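Local coordinates for protein Protease/Reverse transcriptase/ribonuclease H (Eastern chimpanzee simian foamy virus, PDB 7KSF) that serves as a retroviral protease and reverse transcriptase with RNase H activity, probably cutting viral polyproteins and copying the RNA genome into DNA, at residues W137-V141 and D180-V186; R209-Y214 and W277-G283; K491-E496 and K539-W545. The protein carries 1 engineered substitution. One frame throughout, in Å; residues are numbered along the deposited sequence.

Interaction 1. Residues W137-V141 and D180-V186; sequences WENQV and DLLKQGV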
loop_
_atom_site.group_PDB
_atom_site.type_symbol
_atom_site.label_atom_id
_atom_site.label_comp_id
_atom_site.label_asym_id
_atom_site.label_seq_id
_atom_site.Cartn_x
_atom_site.Cartn_y
_atom_site.Cartn_z
ATOM N N TRP A 137 -10.559 11.789 14.530
ATOM C CA TRP A 137 -11.217 12.662 13.571
ATOM C C TRP A 137 -10.474 12.632 12.245
ATOM O O TRP A 137 -9.251 12.457 12.212
ATOM C CB TRP A 137 -11.286 14.099 14.088
ATOM C CG TRP A 137 -11.932 14.226 15.425
ATOM C CD1 TRP A 137 -11.312 14.221 16.639
ATOM C CD2 TRP A 137 -13.330 14.369 15.687
ATOM N NE1 TRP A 137 -12.237 14.354 17.643
ATOM C CE2 TRP A 137 -13.486 14.444 17.083
ATOM C CE3 TRP A 137 -14.464 14.437 14.874
ATOM C CZ2 TRP A 137 -14.733 14.590 17.687
ATOM C CZ3 TRP A 137 -15.697 14.581 15.474
ATOM C CH2 TRP A 137 -15.824 14.654 16.863
ATOM N N GLU A 138 -11.214 12.795 11.153
ATOM C CA GLU A 138 -10.571 12.987 9.863
ATOM C C GLU A 138 -9.821 14.314 9.858
ATOM O O GLU A 138 -10.269 15.299 10.455
ATOM C CB GLU A 138 -11.601 12.954 8.735
ATOM C CG GLU A 138 -12.258 11.596 8.518
ATOM C CD GLU A 138 -13.017 11.522 7.204
ATOM O OE1 GLU A 138 -12.945 12.490 6.422
ATOM O OE2 GLU A 138 -13.684 10.495 6.956
ATOM N N ASN A 139 -8.745 14.383 9.280
ATOM C CA ASN A 139 -7.864 15.550 9.194
ATOM C C ASN A 139 -7.335 15.976 10.560
ATOM O O ASN A 139 -6.849 17.100 10.720
ATOM C CB ASN A 139 -8.565 16.722 8.504
ATOM C CG ASN A 139 -9.293 16.299 7.249
ATOM O OD1 ASN A 139 -10.471 16.600 7.067
ATOM N ND2 ASN A 139 -8.595 15.582 6.376
ATOM N N GLN A 140 -7.426 15.092 11.548
ATOM C CA GLN A 140 -6.884 15.369 12.872
ATOM C C GLN A 140 -5.363 15.280 12.849
ATOM O O GLN A 140 -4.789 14.325 12.321
ATOM C CB GLN A 140 -7.455 14.380 13.887
ATOM C CG GLN A 140 -6.624 14.217 15.138
ATOM C CD GLN A 140 -7.153 13.120 16.036
ATOM O OE1 GLN A 140 -8.137 12.454 15.709
ATOM N NE2 GLN A 140 -6.501 12.925 17.174
ATOM N N VAL A 141 -4.708 16.293 13.420
ATOM C CA VAL A 141 -3.256 16.343 13.504
ATOM C C VAL A 141 -2.855 16.589 14.952
ATOM O O VAL A 141 -3.644 17.070 15.768
ATOM C CB VAL A 141 -2.641 17.427 12.591
ATOM C CG1 VAL A 141 -3.100 17.238 11.159
ATOM C CG2 VAL A 141 -3.007 18.812 13.097
ATOM N N ASP A 180 -11.046 22.354 9.056
ATOM C CA ASP A 180 -10.461 21.624 10.177
ATOM C C ASP A 180 -9.048 22.111 10.482
ATOM O O ASP A 180 -8.699 22.325 11.649
ATOM C CB ASP A 180 -10.471 20.122 9.883
ATOM C CG ASP A 180 -11.876 19.541 9.869
ATOM O OD1 ASP A 180 -12.701 19.963 10.703
ATOM O OD2 ASP A 180 -12.160 18.669 9.024
ATOM N N LEU A 181 -8.224 22.298 9.449
ATOM C CA LEU A 181 -6.861 22.771 9.671
ATOM C C LEU A 181 -6.851 24.198 10.193
ATOM O O LEU A 181 -6.052 24.534 11.074
ATOM C CB LEU A 181 -6.054 22.668 8.379
ATOM C CG LEU A 181 -5.936 21.245 7.834
ATOM C CD1 LEU A 181 -5.119 21.241 6.562
ATOM C CD2 LEU A 181 -5.321 20.323 8.874
ATOM N N LEU A 182 -7.719 25.055 9.656
ATOM C CA LEU A 182 -7.884 26.383 10.232
ATOM C C LEU A 182 -8.326 26.286 11.681
ATOM O O LEU A 182 -7.868 27.051 12.539
ATOM C CB LEU A 182 -8.899 27.195 9.425
ATOM C CG LEU A 182 -8.480 27.760 8.074
ATOM C CD1 LEU A 182 -9.715 28.238 7.333
ATOM C CD2 LEU A 182 -7.484 28.894 8.242
ATOM N N LYS A 183 -9.220 25.340 11.975
ATOM C CA LYS A 183 -9.707 25.179 13.339
ATOM C C LYS A 183 -8.588 24.728 14.265
ATOM O O LYS A 183 -8.495 25.185 15.409
ATOM C CB LYS A 183 -10.868 24.185 13.370
ATOM C CG LYS A 183 -11.798 24.332 14.569
ATOM C CD LYS A 183 -13.037 23.465 14.412
ATOM C CE LYS A 183 -14.168 23.947 15.305
ATOM N NZ LYS A 183 -15.342 23.033 15.267
ATOM N N GLN A 184 -7.721 23.839 13.782
ATOM C CA GLN A 184 -6.549 23.406 14.530
ATOM C C GLN A 184 -5.394 24.387 14.438
ATOM O O GLN A 184 -4.367 24.174 15.090
ATOM C CB GLN A 184 -6.090 22.037 14.033
ATOM C CG GLN A 184 -7.147 20.970 14.143
ATOM C CD GLN A 184 -6.689 19.655 13.569
ATOM O OE1 GLN A 184 -6.051 18.857 14.253
ATOM N NE2 GLN A 184 -7.006 19.422 12.302
ATOM N N GLY A 185 -5.531 25.443 13.642
ATOM C CA GLY A 185 -4.453 26.390 13.470
ATOM C C GLY A 185 -3.341 25.929 12.560
ATOM O O GLY A 185 -2.304 26.596 12.489
ATOM N N VAL A 186 -3.519 24.803 11.867
ATOM C CA VAL A 186 -2.518 24.364 10.903
ATOM C C VAL A 186 -2.405 25.367 9.763
ATOM O O VAL A 186 -1.312 25.604 9.239
ATOM C CB VAL A 186 -2.863 22.950 10.393
ATOM C CG1 VAL A 186 -1.722 22.387 9.563
ATOM C CG2 VAL A 186 -3.178 22.040 11.567
#
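Gln184 NE2 gives the shortest hydrogen bond across this contact, 2.8 Å to Asn139 O, with the acceptor close to the plane of the amide. The other end of the same carboxamide takes a bond back: Val141 N reaches Gln184 OE1 at 3.0 Å, nearly straight at 166° and on a lone pair in the carbonyl plane. One side chain thus bridges the carbonyl of Asn139 and the N-H of Val141, and the two bonds fix the rotation of the amide; NE2 also makes a weak bond to Asp180 O, one turn back in its own helix. The loop side is a type II turn from Trp137 to Gln140. The helix side is the end of helix 171-184, closed at Gly185 by a Schellman motif. Leading into the reverse transcriptase region, this helix is probably the first of the fingers. Beyond the amide the contact turns apolar, with Val141 CG2 lying 3.6 Å from Val186 CG2. In Val141 this methyl sits between the backbone N and the carbonyl carbon, which turns it to both Val186 and Gln184 OE1. Asp180 comes up beside Asn139, its OD1 bonded to Thr97 OG1, while Glu138 forms a salt bridge with Arg207.

Interaction 2. Residues R209-Y214 and W277-G283; sequences RMVLDY and WTRLPQG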
loop_
_atom_site.group_PDB
_atom_site.type_symbol
_atom_site.label_atom_id
_atom_site.label_comp_id
_atom_site.label_asym_id
_atom_site.label_seq_id
_atom_site.Cartn_x
_atom_site.Cartn_y
_atom_site.Cartn_z
ATOM N N ARG A 209 -9.118 15.014 -2.414
ATOM C CA ARG A 209 -8.070 15.592 -1.591
ATOM C C ARG A 209 -7.247 16.553 -2.438
ATOM O O ARG A 209 -7.042 16.326 -3.634
ATOM C CB ARG A 209 -7.173 14.508 -0.980
ATOM C CG ARG A 209 -6.631 13.505 -1.985
ATOM C CD ARG A 209 -5.949 12.325 -1.304
ATOM N NE ARG A 209 -4.825 12.731 -0.462
ATOM C CZ ARG A 209 -3.570 12.833 -0.883
ATOM N NH1 ARG A 209 -3.266 12.564 -2.146
ATOM N NH2 ARG A 209 -2.613 13.210 -0.045
ATOM N N MET A 210 -6.791 17.634 -1.812
ATOM C CA MET A 210 -6.055 18.672 -2.514
ATOM C C MET A 210 -4.569 18.337 -2.575
ATOM O O MET A 210 -4.035 17.615 -1.726
ATOM C CB MET A 210 -6.253 20.030 -1.838
ATOM C CG MET A 210 -5.560 20.179 -0.492
ATOM S SD MET A 210 -5.624 21.865 0.148
ATOM C CE MET A 210 -4.609 21.711 1.613
ATOM N N VAL A 211 -3.904 18.866 -3.601
ATOM C CA VAL A 211 -2.480 18.644 -3.822
ATOM C C VAL A 211 -1.833 19.979 -4.162
ATOM O O VAL A 211 -2.341 20.721 -5.009
ATOM C CB VAL A 211 -2.223 17.618 -4.943
ATOM C CG1 VAL A 211 -0.735 17.514 -5.235
ATOM C CG2 VAL A 211 -2.787 16.258 -4.562
ATOM N N LEU A 212 -0.718 20.284 -3.507
ATOM C CA LEU A 212 0.011 21.522 -3.741
ATOM C C LEU A 212 1.185 21.269 -4.678
ATOM O O LEU A 212 1.831 20.216 -4.614
ATOM C CB LEU A 212 0.511 22.118 -2.428
ATOM C CG LEU A 212 -0.589 22.639 -1.505
ATOM C CD1 LEU A 212 -0.007 23.039 -0.166
ATOM C CD2 LEU A 212 -1.309 23.815 -2.145
ATOM N N ASP A 213 1.459 22.242 -5.543
ATOM C CA ASP A 213 2.533 22.150 -6.530
ATOM C C ASP A 213 3.704 22.989 -6.026
ATOM O O ASP A 213 3.830 24.171 -6.344
ATOM C CB ASP A 213 2.044 22.618 -7.895
ATOM C CG ASP A 213 3.043 22.343 -8.995
ATOM O OD1 ASP A 213 3.833 21.393 -8.842
ATOM O OD2 ASP A 213 3.034 23.069 -10.012
ATOM N N TYR A 214 4.577 22.358 -5.239
ATOM C CA TYR A 214 5.656 23.045 -4.547
ATOM C C TYR A 214 6.992 22.963 -5.272
ATOM O O TYR A 214 8.011 23.381 -4.716
ATOM C CB TYR A 214 5.805 22.488 -3.129
ATOM C CG TYR A 214 4.923 23.165 -2.111
ATOM C CD1 TYR A 214 4.681 24.532 -2.178
ATOM C CD2 TYR A 214 4.331 22.444 -1.085
ATOM C CE1 TYR A 214 3.879 25.157 -1.250
ATOM C CE2 TYR A 214 3.528 23.062 -0.152
ATOM C CZ TYR A 214 3.303 24.418 -0.241
ATOM O OH TYR A 214 2.501 25.041 0.685
ATOM N N TRP A 277 0.775 28.121 5.900
ATOM C CA TRP A 277 0.943 26.912 6.695
ATOM C C TRP A 277 1.667 27.224 7.997
ATOM O O TRP A 277 2.738 27.839 7.989
ATOM C CB TRP A 277 1.718 25.848 5.914
ATOM C CG TRP A 277 0.915 25.172 4.858
ATOM C CD1 TRP A 277 0.766 25.570 3.563
ATOM C CD2 TRP A 277 0.154 23.969 4.999
ATOM N NE1 TRP A 277 -0.045 24.691 2.888
ATOM C CE2 TRP A 277 -0.435 23.699 3.749
ATOM C CE3 TRP A 277 -0.091 23.095 6.064
ATOM C CZ2 TRP A 277 -1.250 22.590 3.533
ATOM C CZ3 TRP A 277 -0.901 21.997 5.846
ATOM C CH2 TRP A 277 -1.470 21.754 4.591
ATOM N N THR A 278 1.077 26.793 9.112
ATOM C CA THR A 278 1.764 26.849 10.397
ATOM C C THR A 278 2.755 25.702 10.547
ATOM O O THR A 278 3.801 25.868 11.186
ATOM C CB THR A 278 0.743 26.814 11.538
ATOM O OG1 THR A 278 -0.142 27.934 11.423
ATOM C CG2 THR A 278 1.437 26.862 12.891
ATOM N N ARG A 279 2.454 24.555 9.955
ATOM C CA ARG A 279 3.270 23.359 10.064
ATOM C C ARG A 279 3.928 23.052 8.723
ATOM O O ARG A 279 3.703 23.736 7.721
ATOM C CB ARG A 279 2.417 22.182 10.539
ATOM C CG ARG A 279 1.363 22.565 11.562
ATOM C CD ARG A 279 1.983 22.950 12.893
ATOM N NE ARG A 279 0.975 23.106 13.938
ATOM C CZ ARG A 279 0.439 22.093 14.612
ATOM N NH1 ARG A 279 0.810 20.852 14.344
ATOM N NH2 ARG A 279 -0.471 22.325 15.547
ATOM N N LEU A 280 4.749 22.011 8.712
ATOM C CA LEU A 280 5.381 21.588 7.471
ATOM C C LEU A 280 4.318 21.086 6.498
ATOM O O LEU A 280 3.421 20.332 6.892
ATOM C CB LEU A 280 6.408 20.483 7.728
ATOM C CG LEU A 280 7.661 20.790 8.547
ATOM C CD1 LEU A 280 8.413 19.501 8.812
ATOM C CD2 LEU A 280 8.554 21.787 7.827
ATOM N N PRO A 281 4.376 21.489 5.229
ATOM C CA PRO A 281 3.405 20.992 4.249
ATOM C C PRO A 281 3.945 19.843 3.410
ATOM O O PRO A 281 5.159 19.693 3.245
ATOM C CB PRO A 281 3.122 22.230 3.392
ATOM C CG PRO A 281 4.351 23.133 3.579
ATOM C CD PRO A 281 5.220 22.552 4.666
ATOM N N GLN A 282 3.044 19.016 2.888
ATOM C CA GLN A 282 3.435 17.904 2.033
ATOM C C GLN A 282 3.737 18.402 0.626
ATOM O O GLN A 282 3.101 19.336 0.129
ATOM C CB GLN A 282 2.336 16.843 1.996
ATOM C CG GLN A 282 0.964 17.377 1.622
ATOM C CD GLN A 282 -0.143 16.374 1.891
ATOM O OE1 GLN A 282 0.100 15.292 2.426
ATOM N NE2 GLN A 282 -1.367 16.731 1.526
ATOM N N GLY A 283 4.690 17.859 -0.052
ATOM C CA GLY A 283 5.188 18.315 -1.330
ATOM C C GLY A 283 6.315 19.321 -1.242
ATOM O O GLY A 283 6.882 19.685 -2.280
#
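Leu212 and Trp277 both hold CG anti to the carbonyl carbon (chi1 -68° and -75°), and from the two backbones these torsions send the leucine branch CD1 and the indole toward each other. CD1 approaches the ring obliquely, 3.5 Å from Trp277 NE1. Met210 arrives from the opposite direction to the tryptophan, its chain extended beyond CG, and lays its methyl CE 4.0 Å from Trp277 CZ2. Pro281 comes from the loop itself, puts CB over the centre of one indole face and also touches Tyr214, whose OH reaches the indole past it. That tyrosine meets Pro281 at about a right angle, CE2 standing 3.7 Å from Pro281 CB, and it offers its edge to Gln282 O, 3.6 Å from CD2. Leu212 CB covers part of one tyrosine face.

The sequence Leu280-Pro281-Gln282-Gly283 is the LPQG element of reverse transcriptases, which in relatives borders the site of the incoming nucleotide; here it packs against strand 208-212, probably part of the fingers. Gln282 NE2 stands 4.1 Å from Arg209 NH2, the amide and guanidinium nearly perpendicular and not bonded. Gly283 has a positive phi of 90°, which favours glycine, and its carbonyl is bonded to Asn218.

Tyr214 OH lies 3.4 Å from Trp277 NE1, but the angle is too poor for a hydrogen bond; the hydroxyl makes a weak one to Thr266 O instead. With no hydrogen bond crossing between the two segments, van der Waals packing of leucine, methionine, proline and aromatic groups is the main link.

Interaction 3. Residues K491-E496 and K539-W545; sequences KFSMLE and KALPIRW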
loop_
_atom_site.group_PDB
_atom_site.type_symbol
_atom_site.label_atom_id
_atom_site.label_comp_id
_atom_site.label_asym_id
_atom_site.label_seq_id
_atom_site.Cartn_x
_atom_site.Cartn_y
_atom_site.Cartn_z
ATOM N N LYS A 491 -3.465 0.257 -11.139
ATOM C CA LYS A 491 -4.127 1.525 -11.416
ATOM C C LYS A 491 -3.163 2.577 -11.942
ATOM O O LYS A 491 -3.607 3.532 -12.591
ATOM C CB LYS A 491 -4.803 2.056 -10.148
ATOM C CG LYS A 491 -5.737 1.084 -9.457
ATOM C CD LYS A 491 -6.272 1.682 -8.161
ATOM C CE LYS A 491 -7.180 0.707 -7.434
ATOM N NZ LYS A 491 -7.696 1.260 -6.148
ATOM N N PHE A 492 -1.868 2.428 -11.674
ATOM C CA PHE A 492 -0.890 3.429 -12.071
ATOM C C PHE A 492 -0.869 3.596 -13.588
ATOM O O PHE A 492 -1.246 2.700 -14.345
ATOM C CB PHE A 492 0.511 3.037 -11.595
ATOM C CG PHE A 492 0.682 3.043 -10.099
ATOM C CD1 PHE A 492 -0.294 3.569 -9.270
ATOM C CD2 PHE A 492 1.836 2.534 -9.524
ATOM C CE1 PHE A 492 -0.128 3.577 -7.894
ATOM C CE2 PHE A 492 2.011 2.544 -8.152
ATOM C CZ PHE A 492 1.029 3.066 -7.337
ATOM N N SER A 493 -0.413 4.765 -14.025
ATOM C CA SER A 493 -0.164 4.979 -15.439
ATOM C C SER A 493 1.046 4.161 -15.891
ATOM O O SER A 493 1.849 3.690 -15.080
ATOM C CB SER A 493 0.055 6.465 -15.724
ATOM O OG SER A 493 1.162 6.966 -14.998
ATOM N N MET A 494 1.170 3.997 -17.212
ATOM C CA MET A 494 2.219 3.137 -17.757
ATOM C C MET A 494 3.604 3.610 -17.345
ATOM O O MET A 494 4.477 2.797 -17.025
ATOM C CB MET A 494 2.106 3.072 -19.280
ATOM C CG MET A 494 0.854 2.371 -19.771
ATOM S SD MET A 494 0.737 0.682 -19.158
ATOM C CE MET A 494 -0.828 0.179 -19.863
ATOM N N LEU A 495 3.821 4.925 -17.329
ATOM C CA LEU A 495 5.119 5.454 -16.926
ATOM C C LEU A 495 5.433 5.110 -15.476
ATOM O O LEU A 495 6.580 4.798 -15.138
ATOM C CB LEU A 495 5.155 6.963 -17.144
ATOM C CG LEU A 495 6.379 7.701 -16.609
ATOM C CD1 LEU A 495 7.658 7.176 -17.249
ATOM C CD2 LEU A 495 6.227 9.189 -16.854
ATOM N N GLU A 496 4.425 5.157 -14.605
ATOM C CA GLU A 496 4.651 4.838 -13.200
ATOM C C GLU A 496 4.833 3.344 -12.984
ATOM O O GLU A 496 5.502 2.939 -12.028
ATOM C CB GLU A 496 3.495 5.369 -12.352
ATOM C CG GLU A 496 3.228 6.848 -12.566
ATOM C CD GLU A 496 2.049 7.344 -11.758
ATOM O OE1 GLU A 496 2.250 8.226 -10.898
ATOM O OE2 GLU A 496 0.926 6.847 -11.981
ATOM N N LYS A 539 -0.704 8.969 -11.380
ATOM C CA LYS A 539 -1.772 8.276 -10.671
ATOM C C LYS A 539 -1.224 7.366 -9.574
ATOM O O LYS A 539 -1.823 6.340 -9.250
ATOM C CB LYS A 539 -2.642 7.501 -11.659
ATOM C CG LYS A 539 -3.290 8.412 -12.690
ATOM C CD LYS A 539 -3.940 7.652 -13.825
ATOM C CE LYS A 539 -4.426 8.618 -14.893
ATOM N NZ LYS A 539 -5.040 7.915 -16.047
ATOM N N ALA A 540 -0.088 7.741 -8.999
ATOM C CA ALA A 540 0.477 7.086 -7.831
ATOM C C ALA A 540 0.670 8.113 -6.723
ATOM O O ALA A 540 0.626 9.325 -6.957
ATOM C CB ALA A 540 1.812 6.401 -8.154
ATOM N N LEU A 541 0.886 7.616 -5.510
ATOM C CA LEU A 541 1.061 8.500 -4.369
ATOM C C LEU A 541 2.359 9.295 -4.503
ATOM O O LEU A 541 3.305 8.850 -5.156
ATOM C CB LEU A 541 1.081 7.699 -3.074
ATOM C CG LEU A 541 -0.190 6.913 -2.761
ATOM C CD1 LEU A 541 -0.094 6.285 -1.385
ATOM C CD2 LEU A 541 -1.417 7.806 -2.864
ATOM N N PRO A 542 2.421 10.488 -3.903
ATOM C CA PRO A 542 3.695 11.226 -3.899
ATOM C C PRO A 542 4.807 10.469 -3.202
ATOM O O PRO A 542 5.981 10.647 -3.551
ATOM C CB PRO A 542 3.346 12.526 -3.159
ATOM C CG PRO A 542 1.858 12.648 -3.273
ATOM C CD PRO A 542 1.343 11.243 -3.248
ATOM N N ILE A 543 4.464 9.623 -2.230
ATOM C CA ILE A 543 5.460 8.789 -1.568
ATOM C C ILE A 543 6.154 7.889 -2.585
ATOM O O ILE A 543 7.360 7.637 -2.492
ATOM C CB ILE A 543 4.809 7.972 -0.436
ATOM C CG1 ILE A 543 4.030 8.888 0.513
ATOM C CG2 ILE A 543 5.858 7.195 0.339
ATOM C CD1 ILE A 543 2.542 8.984 0.213
ATOM N N ARG A 544 5.402 7.398 -3.575
ATOM C CA ARG A 544 6.010 6.626 -4.655
ATOM C C ARG A 544 7.035 7.463 -5.412
ATOM O O ARG A 544 8.190 7.051 -5.578
ATOM C CB ARG A 544 4.934 6.111 -5.613
ATOM C CG ARG A 544 3.908 5.174 -4.994
ATOM C CD ARG A 544 4.544 3.874 -4.552
ATOM N NE ARG A 544 3.554 2.827 -4.324
ATOM C CZ ARG A 544 3.817 1.676 -3.719
ATOM N NH1 ARG A 544 2.861 0.773 -3.552
ATOM N NH2 ARG A 544 5.041 1.431 -3.273
ATOM N N TRP A 545 6.632 8.652 -5.867
ATOM C CA TRP A 545 7.507 9.467 -6.705
ATOM C C TRP A 545 8.741 9.933 -5.940
ATOM O O TRP A 545 9.854 9.908 -6.477
ATOM C CB TRP A 545 6.726 10.659 -7.265
ATOM C CG TRP A 545 5.830 10.293 -8.413
ATOM C CD1 TRP A 545 4.567 9.776 -8.339
ATOM C CD2 TRP A 545 6.133 10.415 -9.808
ATOM N NE1 TRP A 545 4.066 9.573 -9.603
ATOM C CE2 TRP A 545 5.007 9.957 -10.520
ATOM C CE3 TRP A 545 7.244 10.869 -10.523
ATOM C CZ2 TRP A 545 4.966 9.937 -11.915
ATOM C CZ3 TRP A 545 7.201 10.850 -11.905
ATOM C CH2 TRP A 545 6.067 10.388 -12.588
#
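Lys539 meets Glu496 through its backbone N, 2.7 Å from Glu496 OE2, reaching the syn side of the carboxylate but 30° out of its plane. The setting is the RNase H-like domain, a five-stranded sheet in the order 3-2-1-4-5, which probably corresponds to the connection domain of other reverse transcriptases; here the starts of helices 494-513 and 542-549 come together. OE2 is also held from its own side: Ser493, the N-cap of the first helix, donates its backbone N-H to the anti lone pair of this N3 side chain, one of the two bonds of a capping box, and its OG donates a hydrogen bond to Glu496 OE2 at 3.0 Å, from above the carboxylate plane. Three donors on OE2 fix the group and would probably favour its charged form. Lys539 O approaches the Phe492 ring obliquely, 3.2 Å from Phe492 CD1.

Next comes Ala540. Its N makes a weak bond to Glu496 OE1, while its methyl lies over one face of Phe492, CB standing 3.5 Å from the ring centroid and 16° off the normal, a CH-pi contact.

Past Leu541, the N-cap of helix 542-549, Arg544 folds back through a bend at chi2 and sets NE at the edge of the Phe492 ring, 3.9 Å from CZ, with guanidinium and ring nearly perpendicular. Its NH1 forms a long, weak ion pair with Glu489. Trp545 then crosses Glu496 at about a right angle, and Arg538 makes a cation-pi contact with its indole. Trp545 NE1 donates to the anti lone pair of Glu496 OE1 at 2.6 Å, nearly in the indole plane.

How the interactions relate
The three contacts follow one another along the chain, each closing before the next opens. Interactions 1 and 2, their centres 14 Å apart, touch directly: Val186 O and Gly185 O probably accept hydrogen bonds from Thr278 N and OG1, and Val186 packs on Trp277 and Arg279. Interaction 3 belongs to the RNase H-like domain, its centre 18 Å from that of interaction 2 and 27 Å from that of interaction 1. Nearest atoms of interactions 2 and 3 are about 5 Å apart without touching; Asp213 on Leu535 does join the two regions. Interactions 1 and 2 thus tie helix 171-184 and strand 208-212 to the LPQG loop of the polymerase, while interaction 3 lies in the adjoining, probably connection, domain.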